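Local coordinates for acyl-[acyl-carrier-protein]--UDP-N-acetylglucosamine O-acyltransferase (Acinetobacter baumannii, PDB 4E6U) that catalyses the transfer of an acyl chain from acyl carrier protein to UDP-N-acetylglucosamine, a step of lipopolysaccharide synthesis, at residues A[166-171]-A[256-261]; A[185-190]-A[194-199]; A[237-242]-A[251-256]. All coordinates share one frame; numbering follows the deposited sequence. Where two conformers were deposited one is given.

Contact 1. Residues A[166-171]-A[256-261]; sequences KIDSYS and LEQSER. With EDO (1,2-ethanediol), chain I.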
loop_
_atom_site.group_PDB
_atom_site.type_symbol
_atom_site.label_atom_id
_atom_site.label_comp_id
_atom_site.label_asym_id
_atom_site.label_seq_id
_atom_site.Cartn_x
_atom_site.Cartn_y
_atom_site.Cartn_z
ATOM N N LYS A 166 -16.713 5.711 -11.827
ATOM C CA LYS A 166 -16.582 5.190 -13.174
ATOM C C LYS A 166 -15.386 5.837 -13.842
ATOM O O LYS A 166 -15.292 7.060 -13.932
ATOM C CB LYS A 166 -17.878 5.438 -13.971
ATOM C CG LYS A 166 -19.073 4.815 -13.289
ATOM C CD LYS A 166 -20.405 5.114 -13.984
ATOM C CE LYS A 166 -21.564 4.592 -13.160
ATOM N NZ LYS A 166 -21.545 3.106 -12.993
ATOM N N ILE A 167 -14.440 5.016 -14.282
ATOM C CA ILE A 167 -13.191 5.477 -14.868
ATOM C C ILE A 167 -13.187 4.988 -16.295
ATOM O O ILE A 167 -13.060 3.782 -16.573
ATOM C CB ILE A 167 -11.965 4.900 -14.109
ATOM C CG1 ILE A 167 -12.141 5.055 -12.593
ATOM C CG2 ILE A 167 -10.679 5.518 -14.642
ATOM C CD1 ILE A 167 -12.294 6.489 -12.104
ATOM N N ASP A 168 -13.413 5.908 -17.223
ATOM C CA ASP A 168 -13.701 5.496 -18.585
ATOM C C ASP A 168 -12.471 5.348 -19.482
ATOM O O ASP A 168 -11.336 5.666 -19.089
ATOM C CB ASP A 168 -14.794 6.397 -19.189
ATOM C CG ASP A 168 -16.193 5.954 -18.772
ATOM O OD1 ASP A 168 -16.350 4.847 -18.217
ATOM O OD2 ASP A 168 -17.167 6.689 -19.020
ATOM N N SER A 169 -12.699 4.832 -20.685
ATOM C CA SER A 169 -11.595 4.389 -21.526
ATOM C C SER A 169 -10.595 5.460 -21.871
ATOM O O SER A 169 -10.975 6.624 -22.055
ATOM C CB SER A 169 -12.125 3.726 -22.788
ATOM O OG SER A 169 -12.884 2.586 -22.446
ATOM N N TYR A 170 -9.316 5.076 -21.937
ATOM C CA TYR A 170 -8.203 5.947 -22.345
ATOM C C TYR A 170 -7.857 7.048 -21.349
ATOM O O TYR A 170 -7.038 7.922 -21.640
ATOM C CB TYR A 170 -8.438 6.561 -23.747
ATOM C CG TYR A 170 -8.788 5.553 -24.815
ATOM C CD1 TYR A 170 -10.094 5.453 -25.295
ATOM C CD2 TYR A 170 -7.820 4.688 -25.340
ATOM C CE1 TYR A 170 -10.433 4.525 -26.285
ATOM C CE2 TYR A 170 -8.142 3.759 -26.324
ATOM C CZ TYR A 170 -9.449 3.678 -26.781
ATOM O OH TYR A 170 -9.754 2.753 -27.759
ATOM N N SER A 171 -8.480 7.009 -20.175
ATOM C CA SER A 171 -8.144 7.950 -19.113
ATOM C C SER A 171 -6.835 7.545 -18.426
ATOM O O SER A 171 -6.378 6.391 -18.548
ATOM C CB SER A 171 -9.277 8.043 -18.100
ATOM O OG SER A 171 -9.501 6.786 -17.464
ATOM N N LEU A 256 -20.499 11.334 -19.282
ATOM C CA LEU A 256 -21.304 12.312 -18.577
ATOM C C LEU A 256 -22.736 11.835 -18.368
ATOM O O LEU A 256 -23.328 12.092 -17.328
ATOM C CB LEU A 256 -21.263 13.647 -19.314
ATOM C CG LEU A 256 -20.129 14.600 -18.868
ATOM C CD1 LEU A 256 -18.707 13.988 -18.851
ATOM C CD2 LEU A 256 -20.163 15.827 -19.764
ATOM N N GLU A 257 -23.255 11.088 -19.338
ATOM C CA GLU A 257 -24.612 10.549 -19.229
ATOM C C GLU A 257 -24.705 9.420 -18.206
ATOM O O GLU A 257 -25.728 9.250 -17.549
ATOM C CB GLU A 257 -25.105 10.085 -20.599
ATOM C CG GLU A 257 -25.323 11.279 -21.535
ATOM C CD GLU A 257 -25.971 10.960 -22.866
ATOM O OE1 GLU A 257 -25.791 9.847 -23.410
ATOM O OE2 GLU A 257 -26.661 11.869 -23.386
ATOM N N GLN A 258 -23.616 8.671 -18.049
ATOM C CA GLN A 258 -23.632 7.476 -17.194
ATOM C C GLN A 258 -23.231 7.757 -15.754
ATOM O O GLN A 258 -23.409 6.916 -14.864
ATOM C CB GLN A 258 -22.738 6.395 -17.799
ATOM C CG GLN A 258 -23.320 5.793 -19.061
ATOM C CD GLN A 258 -22.311 5.001 -19.871
ATOM O OE1 GLN A 258 -21.136 4.880 -19.496
ATOM N NE2 GLN A 258 -22.759 4.461 -20.996
ATOM N N SER A 259 -22.710 8.953 -15.514
ATOM C CA SER A 259 -22.183 9.310 -14.203
ATOM C C SER A 259 -23.217 9.224 -13.080
ATOM O O SER A 259 -24.346 9.676 -13.238
ATOM C CB SER A 259 -21.588 10.716 -14.253
ATOM O OG SER A 259 -21.035 11.078 -12.998
ATOM N N GLU A 260 -22.820 8.632 -11.954
ATOM C CA GLU A 260 -23.651 8.591 -10.752
ATOM C C GLU A 260 -23.098 9.485 -9.645
ATOM O O GLU A 260 -23.852 10.083 -8.880
ATOM C CB GLU A 260 -23.804 7.152 -10.251
ATOM C CG GLU A 260 -24.793 6.339 -11.078
ATOM C CD GLU A 260 -24.928 4.892 -10.632
ATOM O OE1 GLU A 260 -25.542 4.115 -11.400
ATOM O OE2 GLU A 260 -24.433 4.522 -9.534
ATOM N N ARG A 261 -21.776 9.588 -9.567
ATOM C CA ARG A 261 -21.148 10.361 -8.503
ATOM C C ARG A 261 -20.794 11.774 -8.932
ATOM O O ARG A 261 -20.230 12.542 -8.146
ATOM C CB ARG A 261 -19.913 9.633 -7.993
ATOM C CG ARG A 261 -20.282 8.398 -7.200
ATOM C CD ARG A 261 -19.086 7.779 -6.529
ATOM N NE ARG A 261 -18.351 8.722 -5.682
ATOM C CZ ARG A 261 -18.685 9.059 -4.439
ATOM N NH1 ARG A 261 -19.771 8.549 -3.858
ATOM N NH2 ARG A 261 -17.929 9.927 -3.775
HETATM C C1 EDO I . -20.255 7.989 -0.025
HETATM O O1 EDO I . -20.535 6.941 -0.959
HETATM C C2 EDO I . -20.750 9.313 -0.593
HETATM O O2 EDO I . -19.642 10.205 -0.751
HETATM O O HOH W 1 -21.920 3.643 -9.869
HETATM O O HOH W 2 -24.126 2.103 -12.514
HETATM O O HOH W 3 -19.242 5.817 -17.474
#

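Contact 2. Residues A[185-190]-A[194-199]; sequences AYVMAS and AHAFGI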
loop_
_atom_site.group_PDB
_atom_site.type_symbol
_atom_site.label_atom_id
_atom_site.label_comp_id
_atom_site.label_asym_id
_atom_site.label_seq_id
_atom_site.Cartn_x
_atom_site.Cartn_y
_atom_site.Cartn_z
ATOM N N ALA A 185 -13.863 9.542 -20.278
ATOM C CA ALA A 185 -13.021 9.007 -21.341
ATOM C C ALA A 185 -11.969 10.014 -21.750
ATOM O O ALA A 185 -12.259 11.217 -21.843
ATOM C CB ALA A 185 -13.879 8.614 -22.561
ATOM N N TYR A 186 -10.740 9.542 -21.977
ATOM C CA TYR A 186 -9.602 10.366 -22.425
ATOM C C TYR A 186 -9.028 11.346 -21.402
ATOM O O TYR A 186 -8.052 12.019 -21.703
ATOM C CB TYR A 186 -9.930 11.198 -23.682
ATOM C CG TYR A 186 -10.722 10.504 -24.740
ATOM C CD1 TYR A 186 -10.185 9.439 -25.457
ATOM C CD2 TYR A 186 -12.016 10.935 -25.051
ATOM C CE1 TYR A 186 -10.919 8.799 -26.450
ATOM C CE2 TYR A 186 -12.756 10.313 -26.036
ATOM C CZ TYR A 186 -12.208 9.248 -26.736
ATOM O OH TYR A 186 -12.955 8.643 -27.718
ATOM N N VAL A 187 -9.608 11.439 -20.208
ATOM C CA VAL A 187 -9.217 12.497 -19.278
ATOM C C VAL A 187 -7.999 12.120 -18.429
ATOM O O VAL A 187 -7.863 10.964 -18.007
ATOM C CB VAL A 187 -10.420 12.949 -18.400
ATOM C CG1 VAL A 187 -9.987 13.864 -17.278
ATOM C CG2 VAL A 187 -11.483 13.666 -19.283
ATOM N N MET A 188 -7.107 13.083 -18.222
ATOM C CA MET A 188 -6.001 12.952 -17.279
ATOM C C MET A 188 -6.447 13.561 -15.974
ATOM O O MET A 188 -6.825 14.736 -15.945
ATOM C CB MET A 188 -4.773 13.695 -17.788
ATOM C CG MET A 188 -4.505 13.480 -19.239
ATOM S SD MET A 188 -2.775 13.488 -19.757
ATOM C CE MET A 188 -2.024 12.330 -18.605
ATOM N N ALA A 189 -6.448 12.777 -14.897
ATOM C CA ALA A 189 -6.836 13.259 -13.583
ATOM C C ALA A 189 -5.765 12.864 -12.593
ATOM O O ALA A 189 -5.208 11.767 -12.683
ATOM C CB ALA A 189 -8.174 12.689 -13.161
ATOM N N SER A 190 -5.448 13.761 -11.674
ATOM C CA SER A 190 -4.483 13.443 -10.634
ATOM C C SER A 190 -4.684 14.302 -9.408
ATOM O O SER A 190 -5.308 15.369 -9.473
ATOM C CB SER A 190 -3.052 13.598 -11.160
ATOM O OG SER A 190 -2.796 14.941 -11.511
ATOM N N ALA A 194 -8.200 15.475 -6.106
ATOM C CA ALA A 194 -7.951 15.007 -7.505
ATOM C C ALA A 194 -8.720 15.680 -8.650
ATOM O O ALA A 194 -9.912 15.373 -8.881
ATOM C CB ALA A 194 -8.178 13.543 -7.598
ATOM N N HIS A 195 -7.985 16.497 -9.408
ATOM C CA HIS A 195 -8.528 17.383 -10.453
ATOM C C HIS A 195 -8.307 16.810 -11.863
ATOM O O HIS A 195 -7.376 16.049 -12.079
ATOM C CB HIS A 195 -7.851 18.763 -10.360
ATOM C CG HIS A 195 -7.991 19.433 -9.024
ATOM N ND1 HIS A 195 -9.184 19.955 -8.572
ATOM C CD2 HIS A 195 -7.078 19.689 -8.053
ATOM C CE1 HIS A 195 -9.007 20.488 -7.375
ATOM N NE2 HIS A 195 -7.737 20.341 -7.037
ATOM N N ALA A 196 -9.145 17.187 -12.831
ATOM C CA ALA A 196 -8.845 16.914 -14.247
ATOM C C ALA A 196 -7.810 17.919 -14.754
ATOM O O ALA A 196 -7.867 19.101 -14.389
ATOM C CB ALA A 196 -10.110 16.983 -15.105
ATOM N N PHE A 197 -6.858 17.463 -15.566
ATOM C CA PHE A 197 -5.835 18.378 -16.100
ATOM C C PHE A 197 -5.752 18.482 -17.615
ATOM O O PHE A 197 -5.023 19.327 -18.144
ATOM C CB PHE A 197 -4.411 18.251 -15.481
ATOM C CG PHE A 197 -4.326 18.478 -14.013
ATOM C CD1 PHE A 197 -4.616 17.466 -13.100
ATOM C CD2 PHE A 197 -3.862 19.697 -13.536
ATOM C CE1 PHE A 197 -4.512 17.697 -11.730
ATOM C CE2 PHE A 197 -3.749 19.933 -12.175
ATOM C CZ PHE A 197 -4.069 18.932 -11.270
ATOM N N GLY A 198 -6.537 17.690 -18.319
ATOM C CA GLY A 198 -6.510 17.755 -19.775
ATOM C C GLY A 198 -6.851 16.422 -20.388
ATOM O O GLY A 198 -7.233 15.493 -19.685
ATOM N N ILE A 199 -6.729 16.356 -21.706
ATOM C CA ILE A 199 -7.006 15.168 -22.496
ATOM C C ILE A 199 -5.703 14.394 -22.640
ATOM O O ILE A 199 -4.618 14.988 -22.641
ATOM C CB ILE A 199 -7.540 15.580 -23.915
ATOM C CG1 ILE A 199 -8.952 16.192 -23.820
ATOM C CG2 ILE A 199 -7.528 14.407 -24.885
ATOM C CD1 ILE A 199 -10.043 15.233 -23.341
#

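Contact 3. Residues A[237-242]-A[251-256]; sequences QIKSEI and LLIDSL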
loop_
_atom_site.group_PDB
_atom_site.type_symbol
_atom_site.label_atom_id
_atom_site.label_comp_id
_atom_site.label_asym_id
_atom_site.label_seq_id
_atom_site.Cartn_x
_atom_site.Cartn_y
_atom_site.Cartn_z
ATOM N N GLN A 237 -23.685 20.841 -26.185
ATOM C CA GLN A 237 -22.716 21.524 -27.042
ATOM C C GLN A 237 -21.833 20.570 -27.824
ATOM O O GLN A 237 -21.520 20.815 -28.994
ATOM C CB GLN A 237 -21.858 22.502 -26.229
ATOM C CG GLN A 237 -22.679 23.639 -25.595
ATOM C CD GLN A 237 -23.526 24.381 -26.621
ATOM O OE1 GLN A 237 -23.040 24.722 -27.706
ATOM N NE2 GLN A 237 -24.798 24.621 -26.282
ATOM N N ILE A 238 -21.437 19.467 -27.188
ATOM C CA ILE A 238 -20.604 18.482 -27.869
ATOM C C ILE A 238 -21.393 17.825 -29.012
ATOM O O ILE A 238 -20.878 17.668 -30.120
ATOM C CB ILE A 238 -20.040 17.437 -26.863
ATOM C CG1 ILE A 238 -19.093 18.130 -25.880
ATOM C CG2 ILE A 238 -19.273 16.337 -27.592
ATOM C CD1 ILE A 238 -18.787 17.285 -24.627
ATOM N N LYS A 239 -22.647 17.487 -28.727
ATOM C CA LYS A 239 -23.537 16.897 -29.739
ATOM C C LYS A 239 -23.723 17.813 -30.939
ATOM O O LYS A 239 -23.653 17.366 -32.084
ATOM C CB LYS A 239 -24.908 16.605 -29.141
ATOM C CG LYS A 239 -24.995 15.358 -28.312
ATOM C CD LYS A 239 -26.454 15.103 -27.938
ATOM C CE LYS A 239 -26.615 13.862 -27.089
ATOM N NZ LYS A 239 -28.042 13.689 -26.680
ATOM N N SER A 240 -23.953 19.097 -30.671
ATOM C CA SER A 240 -24.208 20.103 -31.715
ATOM C C SER A 240 -23.010 20.309 -32.627
ATOM O O SER A 240 -23.116 20.243 -33.870
ATOM C CB SER A 240 -24.570 21.455 -31.039
ATOM O OG SER A 240 -24.843 22.480 -32.001
ATOM N N GLU A 241 -21.861 20.572 -32.017
ATOM C CA GLU A 241 -20.747 21.154 -32.733
ATOM C C GLU A 241 -19.556 20.242 -32.988
ATOM O O GLU A 241 -18.752 20.517 -33.876
ATOM C CB GLU A 241 -20.258 22.427 -32.022
ATOM C CG GLU A 241 -21.319 23.533 -31.887
ATOM C CD GLU A 241 -21.812 24.036 -33.232
ATOM O OE1 GLU A 241 -21.017 24.596 -34.012
ATOM O OE2 GLU A 241 -22.986 23.839 -33.488
ATOM N N ILE A 242 -19.420 19.191 -32.184
ATOM C CA ILE A 242 -18.188 18.402 -32.211
ATOM C C ILE A 242 -18.423 16.985 -32.696
ATOM O O ILE A 242 -17.715 16.512 -33.597
ATOM C CB ILE A 242 -17.494 18.409 -30.826
ATOM C CG1 ILE A 242 -17.075 19.839 -30.469
ATOM C CG2 ILE A 242 -16.272 17.448 -30.815
ATOM C CD1 ILE A 242 -16.692 20.027 -28.993
ATOM N N LEU A 251 -17.647 8.849 -26.589
ATOM C CA LEU A 251 -17.182 8.303 -25.307
ATOM C C LEU A 251 -17.252 9.311 -24.165
ATOM O O LEU A 251 -17.571 8.939 -23.034
ATOM C CB LEU A 251 -15.764 7.734 -25.417
ATOM C CG LEU A 251 -15.514 6.508 -26.293
ATOM C CD1 LEU A 251 -14.136 5.937 -25.935
ATOM C CD2 LEU A 251 -16.593 5.432 -26.134
ATOM N N LEU A 252 -16.962 10.584 -24.455
ATOM C CA LEU A 252 -17.115 11.645 -23.462
ATOM C C LEU A 252 -18.563 11.873 -23.092
ATOM O O LEU A 252 -18.884 12.046 -21.924
ATOM C CB LEU A 252 -16.509 12.970 -23.940
ATOM C CG LEU A 252 -14.999 13.141 -23.843
ATOM C CD1 LEU A 252 -14.574 14.386 -24.616
ATOM C CD2 LEU A 252 -14.585 13.267 -22.387
ATOM N N ILE A 253 -19.432 11.890 -24.102
ATOM C CA ILE A 253 -20.858 12.012 -23.859
ATOM C C ILE A 253 -21.360 10.874 -22.961
ATOM O O ILE A 253 -22.043 11.116 -21.975
ATOM C CB ILE A 253 -21.651 12.080 -25.186
ATOM C CG1 ILE A 253 -21.333 13.403 -25.905
ATOM C CG2 ILE A 253 -23.145 11.971 -24.915
ATOM C CD1 ILE A 253 -21.765 13.441 -27.373
ATOM N N ASP A 254 -20.949 9.646 -23.281
ATOM C CA ASP A 254 -21.319 8.476 -22.489
ATOM C C ASP A 254 -20.879 8.638 -21.035
ATOM O O ASP A 254 -21.641 8.366 -20.123
ATOM C CB ASP A 254 -20.683 7.198 -23.046
ATOM C CG ASP A 254 -21.244 6.768 -24.394
ATOM O OD1 ASP A 254 -22.364 7.193 -24.788
ATOM O OD2 ASP A 254 -20.544 5.971 -25.059
ATOM N N SER A 255 -19.635 9.080 -20.815
ATOM C CA SER A 255 -19.160 9.320 -19.446
ATOM C C SER A 255 -20.097 10.229 -18.658
ATOM O O SER A 255 -20.429 9.964 -17.505
ATOM C CB SER A 255 -17.769 9.960 -19.461
ATOM O OG SER A 255 -16.807 9.104 -20.043
ATOM N N LEU A 256 -20.499 11.334 -19.282
ATOM C CA LEU A 256 -21.304 12.312 -18.577
ATOM C C LEU A 256 -22.736 11.835 -18.368
ATOM O O LEU A 256 -23.328 12.092 -17.328
ATOM C CB LEU A 256 -21.263 13.647 -19.314
ATOM C CG LEU A 256 -20.129 14.600 -18.868
ATOM C CD1 LEU A 256 -18.707 13.988 -18.851
ATOM C CD2 LEU A 256 -20.163 15.827 -19.764
#

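Contact 1. Residues A[166-171]-A[256-261]
Lys166 lies beside the chain around Gln258, Ser259 and Glu260, near the C-terminal end of helix 250-258. The nearest CA atoms are those of Lys166 and Ser259, 7.0 Å apart. Lys166 lies on strand 166-167, and a type II turn from Asp168 to Ser171 follows. Ser171 OG secures this turn by donating to Asp168 O in the carbonyl plane, at 2.7 Å.

The far carbons of Lys166 rest on the carbonyl oxygen of Gln258, with Lys166 CE 3.4 Å from Gln258 O. The lysine chain is extended until chi4 (-63°), where it bends. This leaves Lys166 NZ 4.4 Å from Glu260 OE1, too far for a salt bridge. One water bridges these two atoms, accepting from Lys166 NZ at 2.8 Å and donating to Glu260 OE1 at 2.7 Å. A second water links Lys166 NZ, weakly, to Glu260 OE2. Another lies between Asp168 OD2 and Gln258 OE1. Asp168 OD2 is also bonded to Ser255 OG, within helix 250-258.

The contact thus joins the last coils of the left-handed beta-helix to the end of the C-terminal helical region. Its opposite charges meet through water at the surface rather than by a direct salt bridge.

Contact 2. Residues A[185-190]-A[194-199]
Met188 O is approached by two groups of the facing strand. Phe197 N donates to it at 2.8 Å, with an N-H...O angle of 170°, and Ala196 CA adds a CA-H...O contact at 3.4 Å. The return bond does not come from the same residue pair: Met188 N donates to Gly198 O, also at 2.8 Å and nearly straight. Met188 therefore faces both Phe197 and Gly198, which is a beta bulge. Gly198 suits the place, since its backbone angles (phi 150°) would press a side chain against the carbonyl oxygen of Phe197.

Nearer the turn the pairing is regular. Ser190 N donates to His195 O in the carbonyl plane. His195 N donates back to Ser190 O at 2.9 Å, but from above the carbonyl plane.

In one of its two conformers the Phe197 ring comes to Ser190 edge-on, with Ser190 O in the ring plane. In that conformer Ser190 OG approaches the same ring obliquely. Val187 and Ala196 meet through apolar carbons, with Val187 CG1 3.8 Å from Ala196 CB. CG1 reaches there because it stands anti to the backbone N (chi1 170°). At the far end Ile199 CD1 packs on Tyr186 CB.

Helix 211-225 lies against part of the pair, with Tyr221 touching Ala196 and Ile199. Tyr186 OH is bonded to Glu248 O, and His195 ND1 to the C-terminal carboxylate of Arg265.

Strand 187-191 runs parallel to strand 172-173 and antiparallel to strand 194-199. The arrangement is a bulged beta hairpin that ends one sheet of the left-handed parallel beta-helix and leads into the C-terminal helices.

Contact 3. Residues A[237-242]-A[251-256]
Ile253 meets Ile238 and Lys239 where two consecutive helices, 231-241 and 250-258, pack in the C-terminal helical region that follows the left-handed beta-helix. The closest CA atoms, those of Ile238 and Ile253, are 7.6 Å apart. The join is apolar.

Leu251 begins the second segment. Its carbonyl oxygen accepts from Ser255 N at 3.0 Å, a regular helical bond.

Leu252 points toward helix 231-241 but lies just beyond direct touch. It packs on Ala220 of helix 211-225.

Ile253 carries the contact. Its CG1 is anti to the carbonyl carbon (chi1 -68°), and chi2 of 165° extends the arm to place CD1 between the two partners. The side chains of Ile238 and Ile253 slide past each other in opposite directions. Ile238 supplies its short branch: CG2 is 3.8 Å from Ile253 CD1 and 4.0 Å from Ile253 CG1. So one methyl group of Ile238 meets both outer carbons of the longer Ile253 branch. Both isoleucines are buried.

Ser255 does not touch segment 237-242. Its OG is bonded to Ala185 N.

Leu256, one turn after Leu252, again points toward the first helix. It packs on Ile235, earlier in helix 231-241. The backbone of the second segment stays helical here, with Leu256 N 3.2 Å from Leu252 O.

Lys239 closes the edge of the contact, next in sequence to Ile238. Its part in the packing is aliphatic, although the residue as a whole is exposed. The chain is fully extended beyond CG and crosses Ile253 at about a right angle. The same methyl of Ile253 that meets Ile238 also serves here, with Lys239 CG 3.9 Å from Ile253 CD1.

Contacts 1 and 3 both use helix 250-258: contact 3 packs through Ile253, while contact 1 is made near its C-terminal end and in the loop beyond. Contact 3 is buried and purely apolar. Contact 1 lies at the surface and works largely through water. Contact 2 is partly buried and depends on backbone hydrogen bonds between strands. The three meet around Ser255, whose OG lies 2.6 Å from Asp168 OD2 and 3.0 Å from Ala185 N. This ties the turn of contact 1, the start of the hairpin in contact 2 and the helix of contact 3. Ser169 O and Tyr186 N, 2.9 Å apart, probably form a further link between contacts 1 and 2.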